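PHD finger protein 14 (Danio rerio, PDB 7D86) reads histone H3, binding the unmodified tail preferentially through its zinc fingers, and represses PDGFRA expression. Local coordinates at residues S74-P79 / R92-V97; C78-G83 / H158-Q163. All coordinates share one frame; numbering follows the deposited sequence.

Contact 1: S74-P79 / R92-V97. With ZN (zinc ion), chain C.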
ATOM      1  N   SER A  74     -10.346   0.588  -9.025  1.00 43.07           N
ATOM      2  CA  SER A  74     -10.221   1.534  -7.928  1.00 40.56           C
ATOM      3  C   SER A  74     -10.145   0.757  -6.625  1.00 33.19           C
ATOM      4  O   SER A  74     -10.661  -0.357  -6.522  1.00 34.96           O
ATOM      5  CB  SER A  74     -11.405   2.505  -7.890  1.00 45.04           C
ATOM      6  OG  SER A  74     -11.403   3.352  -9.029  1.00 51.48           O
ATOM      7  N   CYS A  75      -9.487   1.343  -5.629  1.00 31.32           N
ATOM      8  CA  CYS A  75      -9.388   0.711  -4.323  1.00 33.49           C
ATOM      9  C   CYS A  75     -10.635   1.008  -3.503  1.00 36.64           C
ATOM     10  O   CYS A  75     -11.150   2.129  -3.515  1.00 37.89           O
ATOM     11  CB  CYS A  75      -8.139   1.204  -3.582  1.00 28.88           C
ATOM     12  SG  CYS A  75      -7.851   0.372  -2.002  1.00 29.37           S
ATOM     13  N   GLU A  76     -11.123  -0.004  -2.785  1.00 33.29           N
ATOM     14  CA  GLU A  76     -12.241   0.216  -1.878  1.00 33.04           C
ATOM     15  C   GLU A  76     -11.864   1.102  -0.699  1.00 33.58           C
ATOM     16  O   GLU A  76     -12.758   1.612  -0.012  1.00 37.60           O
ATOM     17  CB  GLU A  76     -12.768  -1.122  -1.356  1.00 36.28           C
ATOM     18  CG  GLU A  76     -13.379  -2.009  -2.447  1.00 39.13           C
ATOM     19  CD  GLU A  76     -14.545  -1.337  -3.143  1.00 46.98           C
ATOM     20  OE1 GLU A  76     -15.475  -0.874  -2.445  1.00 48.94           O
ATOM     21  OE2 GLU A  76     -14.532  -1.264  -4.391  1.00 49.04           O
ATOM     22  N   LEU A  77     -10.573   1.301  -0.451  1.00 28.91           N
ATOM     23  CA  LEU A  77     -10.119   1.891   0.799  1.00 32.87           C
ATOM     24  C   LEU A  77      -9.408   3.222   0.630  1.00 32.31           C
ATOM     25  O   LEU A  77      -9.034   3.831   1.640  1.00 33.98           O
ATOM     26  CB  LEU A  77      -9.182   0.923   1.536  1.00 27.48           C
ATOM     27  CG  LEU A  77      -9.681  -0.498   1.800  1.00 33.67           C
ATOM     28  CD1 LEU A  77      -8.539  -1.322   2.392  1.00 28.78           C
ATOM     29  CD2 LEU A  77     -10.891  -0.506   2.738  1.00 39.41           C
ATOM     30  N   CYS A  78      -9.201   3.689  -0.597  1.00 28.03           N
ATOM     31  CA  CYS A  78      -8.448   4.912  -0.835  1.00 32.28           C
ATOM     32  C   CYS A  78      -8.741   5.394  -2.250  1.00 35.90           C
ATOM     33  O   CYS A  78      -9.240   4.619  -3.081  1.00 35.76           O
ATOM     34  CB  CYS A  78      -6.936   4.683  -0.651  1.00 32.55           C
ATOM     35  SG  CYS A  78      -6.166   3.974  -2.128  1.00 33.66           S
ATOM     36  N   PRO A  79      -8.454   6.661  -2.558  1.00 32.28           N
ATOM     37  CA  PRO A  79      -8.765   7.192  -3.892  1.00 35.12           C
ATOM     38  C   PRO A  79      -7.694   6.979  -4.950  1.00 35.23           C
ATOM     39  O   PRO A  79      -7.944   7.293  -6.123  1.00 38.19           O
ATOM     40  CB  PRO A  79      -8.955   8.692  -3.622  1.00 36.39           C
ATOM     41  CG  PRO A  79      -8.043   8.975  -2.478  1.00 37.38           C
ATOM     42  CD  PRO A  79      -8.101   7.735  -1.604  1.00 33.37           C
ATOM     43  N   ARG A  92     -14.324  -7.093  -5.394  1.00 38.18           N
ATOM     44  CA  ARG A  92     -13.814  -5.744  -5.561  1.00 39.71           C
ATOM     45  C   ARG A  92     -12.300  -5.775  -5.407  1.00 35.36           C
ATOM     46  O   ARG A  92     -11.691  -6.840  -5.326  1.00 38.63           O
ATOM     47  CB  ARG A  92     -14.510  -4.795  -4.583  1.00 40.03           C
ATOM     48  CG  ARG A  92     -16.009  -4.690  -4.864  1.00 46.49           C
ATOM     49  CD  ARG A  92     -16.708  -3.698  -3.946  1.00 52.41           C
ATOM     50  NE  ARG A  92     -18.141  -3.646  -4.208  1.00 60.15           N
ATOM     51  CZ  ARG A  92     -19.014  -4.514  -3.712  1.00 69.24           C
ATOM     52  NH1 ARG A  92     -20.305  -4.405  -4.000  1.00 74.12           N
ATOM     53  NH2 ARG A  92     -18.592  -5.497  -2.928  1.00 69.87           N
ATOM     54  N   TRP A  93     -11.680  -4.599  -5.370  1.00 34.53           N
ATOM     55  CA  TRP A  93     -10.232  -4.487  -5.431  1.00 28.34           C
ATOM     56  C   TRP A  93      -9.728  -3.560  -4.335  1.00 29.31           C
ATOM     57  O   TRP A  93     -10.377  -2.569  -3.988  1.00 34.40           O
ATOM     58  CB  TRP A  93      -9.787  -3.976  -6.809  1.00 32.94           C
ATOM     59  CG  TRP A  93     -10.165  -4.936  -7.898  1.00 36.62           C
ATOM     60  CD1 TRP A  93     -11.350  -4.989  -8.584  1.00 39.55           C
ATOM     61  CD2 TRP A  93      -9.353  -5.990  -8.415  1.00 36.30           C
ATOM     62  NE1 TRP A  93     -11.319  -6.017  -9.501  1.00 40.43           N
ATOM     63  CE2 TRP A  93     -10.103  -6.645  -9.418  1.00 43.68           C
ATOM     64  CE3 TRP A  93      -8.060  -6.439  -8.136  1.00 35.93           C
ATOM     65  CZ2 TRP A  93      -9.597  -7.726 -10.139  1.00 44.81           C
ATOM     66  CZ3 TRP A  93      -7.562  -7.509  -8.842  1.00 37.17           C
ATOM     67  CH2 TRP A  93      -8.326  -8.142  -9.835  1.00 41.61           C
ATOM     68  N   VAL A  94      -8.572  -3.911  -3.779  1.00 33.57           N
ATOM     69  CA  VAL A  94      -7.872  -3.065  -2.818  1.00 26.96           C
ATOM     70  C   VAL A  94      -6.379  -3.091  -3.127  1.00 28.99           C
ATOM     71  O   VAL A  94      -5.849  -4.083  -3.632  1.00 33.20           O
ATOM     72  CB  VAL A  94      -8.133  -3.512  -1.356  1.00 36.54           C
ATOM     73  CG1 VAL A  94      -9.591  -3.289  -0.977  1.00 36.64           C
ATOM     74  CG2 VAL A  94      -7.748  -4.969  -1.163  1.00 36.31           C
ATOM     75  N   HIS A  95      -5.690  -1.995  -2.798  1.00 28.18           N
ATOM     76  CA  HIS A  95      -4.231  -2.009  -2.840  1.00 30.96           C
ATOM     77  C   HIS A  95      -3.680  -3.055  -1.881  1.00 31.97           C
ATOM     78  O   HIS A  95      -4.193  -3.246  -0.771  1.00 27.68           O
ATOM     79  CB  HIS A  95      -3.642  -0.643  -2.460  1.00 27.99           C
ATOM     80  CG  HIS A  95      -3.897   0.432  -3.457  1.00 26.62           C
ATOM     81  ND1 HIS A  95      -4.769   1.470  -3.221  1.00 30.52           N
ATOM     82  CD2 HIS A  95      -3.403   0.631  -4.704  1.00 32.05           C
ATOM     83  CE1 HIS A  95      -4.807   2.259  -4.277  1.00 31.06           C
ATOM     84  NE2 HIS A  95      -3.984   1.776  -5.190  1.00 31.40           N
ATOM     85  N   VAL A  96      -2.609  -3.728  -2.304  1.00 31.91           N
ATOM     86  CA  VAL A  96      -1.839  -4.531  -1.359  1.00 29.48           C
ATOM     87  C   VAL A  96      -1.408  -3.671  -0.174  1.00 30.53           C
ATOM     88  O   VAL A  96      -1.510  -4.088   0.986  1.00 31.14           O
ATOM     89  CB  VAL A  96      -0.629  -5.175  -2.061  1.00 31.82           C
ATOM     90  CG1 VAL A  96       0.341  -5.731  -1.034  1.00 31.71           C
ATOM     91  CG2 VAL A  96      -1.085  -6.262  -3.038  1.00 30.82           C
ATOM     92  N   VAL A  97      -0.945  -2.451  -0.440  1.00 28.07           N
ATOM     93  CA  VAL A  97      -0.444  -1.623   0.659  1.00 30.08           C
ATOM     94  C   VAL A  97      -1.582  -1.225   1.595  1.00 31.55           C
ATOM     95  O   VAL A  97      -1.418  -1.212   2.820  1.00 30.58           O
ATOM     96  CB  VAL A  97       0.326  -0.403   0.110  1.00 33.96           C
ATOM     97  CG1 VAL A  97      -0.610   0.638  -0.480  1.00 28.99           C
ATOM     98  CG2 VAL A  97       1.193   0.201   1.195  1.00 36.85           C
TER
HETATM   99 ZN    ZN C 502      -5.961   1.776  -1.638  1.00 32.58          ZN
HETATM  100  O   HOH W   1     -12.706  -1.813  -6.107  1.00 35.97           O

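Contact 2: C78-G83 / H158-Q163. With ZN (zinc ion), chain D; ZN (zinc ion), chain C.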
ATOM      1  N   CYS A  78      -9.201   3.689  -0.597  1.00 28.03           N
ATOM      2  CA  CYS A  78      -8.448   4.912  -0.835  1.00 32.28           C
ATOM      3  C   CYS A  78      -8.741   5.394  -2.250  1.00 35.90           C
ATOM      4  O   CYS A  78      -9.240   4.619  -3.081  1.00 35.76           O
ATOM      5  CB  CYS A  78      -6.936   4.683  -0.651  1.00 32.55           C
ATOM      6  SG  CYS A  78      -6.166   3.974  -2.128  1.00 33.66           S
ATOM      7  N   PRO A  79      -8.454   6.661  -2.558  1.00 32.28           N
ATOM      8  CA  PRO A  79      -8.765   7.192  -3.892  1.00 35.12           C
ATOM      9  C   PRO A  79      -7.694   6.979  -4.950  1.00 35.23           C
ATOM     10  O   PRO A  79      -7.944   7.293  -6.123  1.00 38.19           O
ATOM     11  CB  PRO A  79      -8.955   8.692  -3.622  1.00 36.39           C
ATOM     12  CG  PRO A  79      -8.043   8.975  -2.478  1.00 37.38           C
ATOM     13  CD  PRO A  79      -8.101   7.735  -1.604  1.00 33.37           C
ATOM     14  N   SER A  80      -6.529   6.452  -4.589  1.00 34.20           N
ATOM     15  CA  SER A  80      -5.455   6.277  -5.557  1.00 35.22           C
ATOM     16  C   SER A  80      -5.789   5.177  -6.552  1.00 35.88           C
ATOM     17  O   SER A  80      -6.296   4.116  -6.182  1.00 34.86           O
ATOM     18  CB  SER A  80      -4.150   5.939  -4.844  1.00 41.18           C
ATOM     19  OG  SER A  80      -3.154   5.557  -5.777  1.00 43.52           O
ATOM     20  N   GLN A  81      -5.495   5.428  -7.825  1.00 37.95           N
ATOM     21  CA  GLN A  81      -5.595   4.390  -8.841  1.00 42.51           C
ATOM     22  C   GLN A  81      -4.233   3.895  -9.300  1.00 43.36           C
ATOM     23  O   GLN A  81      -4.160   3.062 -10.206  1.00 48.46           O
ATOM     24  CB  GLN A  81      -6.422   4.888 -10.027  1.00 42.34           C
ATOM     25  CG  GLN A  81      -7.885   5.086  -9.660  1.00 50.30           C
ATOM     26  CD  GLN A  81      -8.713   5.645 -10.794  1.00 63.33           C
ATOM     27  OE1 GLN A  81      -8.193   5.951 -11.867  1.00 71.33           O
ATOM     28  NE2 GLN A  81     -10.014   5.783 -10.562  1.00 68.29           N
ATOM     29  N   ASP A  82      -3.157   4.368  -8.683  1.00 42.67           N
ATOM     30  CA  ASP A  82      -1.834   3.831  -8.938  1.00 49.79           C
ATOM     31  C   ASP A  82      -1.565   2.631  -8.029  1.00 48.34           C
ATOM     32  O   ASP A  82      -2.396   2.237  -7.204  1.00 45.77           O
ATOM     33  CB  ASP A  82      -0.784   4.922  -8.749  1.00 57.26           C
ATOM     34  CG  ASP A  82      -1.019   6.114  -9.655  1.00 66.93           C
ATOM     35  OD1 ASP A  82      -1.385   5.905 -10.830  1.00 70.01           O
ATOM     36  OD2 ASP A  82      -0.848   7.260  -9.192  1.00 72.53           O
ATOM     37  N   GLY A  83      -0.389   2.033  -8.188  1.00 44.03           N
ATOM     38  CA  GLY A  83      -0.008   0.928  -7.336  1.00 41.42           C
ATOM     39  C   GLY A  83      -0.588  -0.395  -7.806  1.00 37.88           C
ATOM     40  O   GLY A  83      -1.137  -0.520  -8.902  1.00 38.21           O
ATOM     41  N   HIS A 158      -5.153   8.480   4.213  1.00 25.60           N
ATOM     42  CA  HIS A 158      -5.215   7.238   3.456  1.00 22.50           C
ATOM     43  C   HIS A 158      -3.846   6.581   3.451  1.00 24.89           C
ATOM     44  O   HIS A 158      -2.814   7.254   3.513  1.00 26.87           O
ATOM     45  CB  HIS A 158      -5.643   7.499   2.006  1.00 25.21           C
ATOM     46  CG  HIS A 158      -7.021   8.052   1.869  1.00 27.49           C
ATOM     47  ND1 HIS A 158      -7.270   9.316   1.376  1.00 30.23           N
ATOM     48  CD2 HIS A 158      -8.229   7.509   2.153  1.00 27.08           C
ATOM     49  CE1 HIS A 158      -8.573   9.528   1.365  1.00 26.74           C
ATOM     50  NE2 HIS A 158      -9.177   8.448   1.831  1.00 31.26           N
ATOM     51  N   VAL A 159      -3.837   5.250   3.335  1.00 23.84           N
ATOM     52  CA  VAL A 159      -2.574   4.517   3.320  1.00 23.96           C
ATOM     53  C   VAL A 159      -1.708   4.962   2.150  1.00 25.96           C
ATOM     54  O   VAL A 159      -0.498   5.153   2.293  1.00 26.75           O
ATOM     55  CB  VAL A 159      -2.825   3.000   3.282  1.00 26.57           C
ATOM     56  CG1 VAL A 159      -1.495   2.254   3.172  1.00 24.53           C
ATOM     57  CG2 VAL A 159      -3.604   2.566   4.520  1.00 24.16           C
ATOM     58  N   THR A 160      -2.313   5.129   0.969  1.00 26.32           N
ATOM     59  CA  THR A 160      -1.532   5.497  -0.209  1.00 28.60           C
ATOM     60  C   THR A 160      -1.116   6.961  -0.188  1.00 28.62           C
ATOM     61  O   THR A 160      -0.075   7.314  -0.757  1.00 28.25           O
ATOM     62  CB  THR A 160      -2.317   5.185  -1.484  1.00 29.11           C
ATOM     63  OG1 THR A 160      -3.651   5.699  -1.370  1.00 29.34           O
ATOM     64  CG2 THR A 160      -2.378   3.675  -1.704  1.00 31.51           C
ATOM     65  N   CYS A 161      -1.910   7.822   0.452  1.00 26.81           N
ATOM     66  CA  CYS A 161      -1.493   9.205   0.637  1.00 29.69           C
ATOM     67  C   CYS A 161      -0.294   9.282   1.572  1.00 30.75           C
ATOM     68  O   CYS A 161       0.663  10.020   1.309  1.00 30.40           O
ATOM     69  CB  CYS A 161      -2.664  10.041   1.164  1.00 31.18           C
ATOM     70  SG  CYS A 161      -4.021  10.300  -0.044  1.00 32.14           S
ATOM     71  N   ALA A 162      -0.319   8.501   2.656  1.00 25.79           N
ATOM     72  CA  ALA A 162       0.847   8.415   3.527  1.00 29.08           C
ATOM     73  C   ALA A 162       2.027   7.791   2.795  1.00 30.86           C
ATOM     74  O   ALA A 162       3.176   8.210   2.984  1.00 29.93           O
ATOM     75  CB  ALA A 162       0.501   7.612   4.789  1.00 26.31           C
ATOM     76  N   GLN A 163       1.765   6.792   1.947  1.00 26.81           N
ATOM     77  CA  GLN A 163       2.860   6.166   1.212  1.00 26.79           C
ATOM     78  C   GLN A 163       3.578   7.194   0.349  1.00 28.70           C
ATOM     79  O   GLN A 163       4.813   7.209   0.276  1.00 31.29           O
ATOM     80  CB  GLN A 163       2.333   5.014   0.345  1.00 28.87           C
ATOM     81  CG  GLN A 163       3.434   4.201  -0.330  1.00 32.40           C
ATOM     82  CD  GLN A 163       2.905   3.197  -1.345  1.00 38.91           C
ATOM     83  OE1 GLN A 163       1.944   3.467  -2.065  1.00 37.30           O
ATOM     84  NE2 GLN A 163       3.539   2.032  -1.403  1.00 36.84           N
TER
HETATM   85 ZN    ZN D 503      -5.981  10.920   1.018  1.00 34.37          ZN
HETATM   86 ZN    ZN C 502      -5.961   1.776  -1.638  1.00 32.58          ZN

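Contact 1: S74-P79 / R92-V97
The zinc site of the C2HC pre-PHD finger is built here, where the CxxC loop carrying Cys75 and Cys78 meets His95 at the end of strand 93-95. His95 gives the zinc ion its ND1 at 2.0 Å, the two thiolates bind beside it, and Cys98, in the first turn of the following helix, is the fourth ligand. Cys78 SG approaches the imidazole at its edge, 3.1 Å from His95 CE1, while Cys75 SG lies obliquely to the ring. With SG anti to its backbone N (chi1 -175°), Cys75 reaches across to the strand, and its sulfur accepts a nearly straight bond from His95 N (3.3 Å, 163°) as well as one from Leu77 N in its own loop. Two N-H groups and the metal thus grip one sulfur, an arrangement that would be expected to stabilise its negative charge. Histidine suits its place because it has a nitrogen for each task: ND1 binds the metal while NE2 donates to Asp82 O, and the two together fix the ring's rotation.

Beyond the metal, Glu76 N donates to Trp93 O at 2.9 Å, tying the loop to the strand. The bent Glu76 side chain lies against the aliphatic part of Arg92, OE2 coming within 3.3 Å of Arg92 CD; OE1 stays 4.2 Å from Arg92 NE, well out of the guanidinium plane, so the opposite charges probably attract one another, but no salt bridge forms. A water links Glu76 OE2 to Trp93 N. Branched Val94 sets CG1 against Leu77 CG, 3.9 Å away, an apolar contact beside the site.

Strand 93-95 pairs antiparallel with strand 85-87, whose Phe85 meets the His95 ring; His95 itself is the N-cap of helix 96-101, and Thr160 of helix 159-164 touches both His95 and Cys78.

Contact 2: C78-G83 / H158-Q163
Pro79 CD sits over the centre of the His158 imidazole, 3.4 Å from the ring centroid and only 8° off its normal, a CH-pi contact that joins two zinc fingers of the extended PHD module. Pro79 belongs to the C2HC pre-PHD finger, and His158 to the second PHD-type finger, where its ND1 binds another zinc ion at 2.1 Å. Proline suits this place: its rigid ring offers a compact apolar CH₂ group to a flat surface. An alanine here would lack CG and CD, and would probably leave this face of the His158 ring without its cover and open a gap between the fingers.

Beside the ring, the CB atoms of Cys78 and His158 meet at 4.1 Å. Thr160, in the first turn of helix 159-164, then brings both branches to the Cys78 sulfur: OG1 lies 3.1 Å from Cys78 SG, and CG2 packs at 3.8 Å from the same atom. A chi1 of 48° places OG1 between the backbone N and the carbonyl carbon, facing the loop, where Ser80 CB also touches it. A small beta-branched residue fits, presenting a hydroxyl and a methyl close to a metal-bound thiolate.

Further out, each side is positioned by its own finger. His158 is the N-cap of helix 159-164, and Cys161 one turn on shares its zinc ion, completed by Cys131 and Cys134; the ring's NE2 is hydrogen-bonded to Thr142 O, and with ND1 on the metal this sets the plane on which Pro79 rests. Phe139 and Thr142 also touch Pro79. The loop is braced by a weak bond from Ser80 N to Cys78 SG and by an ST turn, in which Ser80 OG, anti to its backbone N, accepts from Asp82 N at 3.1 Å.

Overall arrangement
Contacts 1 and 2 start from the same loop and share Cys78 and Pro79, with centres about 8 Å apart. Contact 1 works within one finger: metal ligation and backbone bonds close the pre-PHD site in its buried part, while its Glu76 and Arg92 end extends toward the surface with charge and water. Contact 2 is buried and smaller, and it joins different fingers by packing side chains, with each zinc ion held by its own ligands. Both fingers use a histidine in the same place, ahead of a helix whose first turn brings the next cysteine ligand. The His95-Asp82 bond runs from one contact to the other, and Val97 packs against Val159.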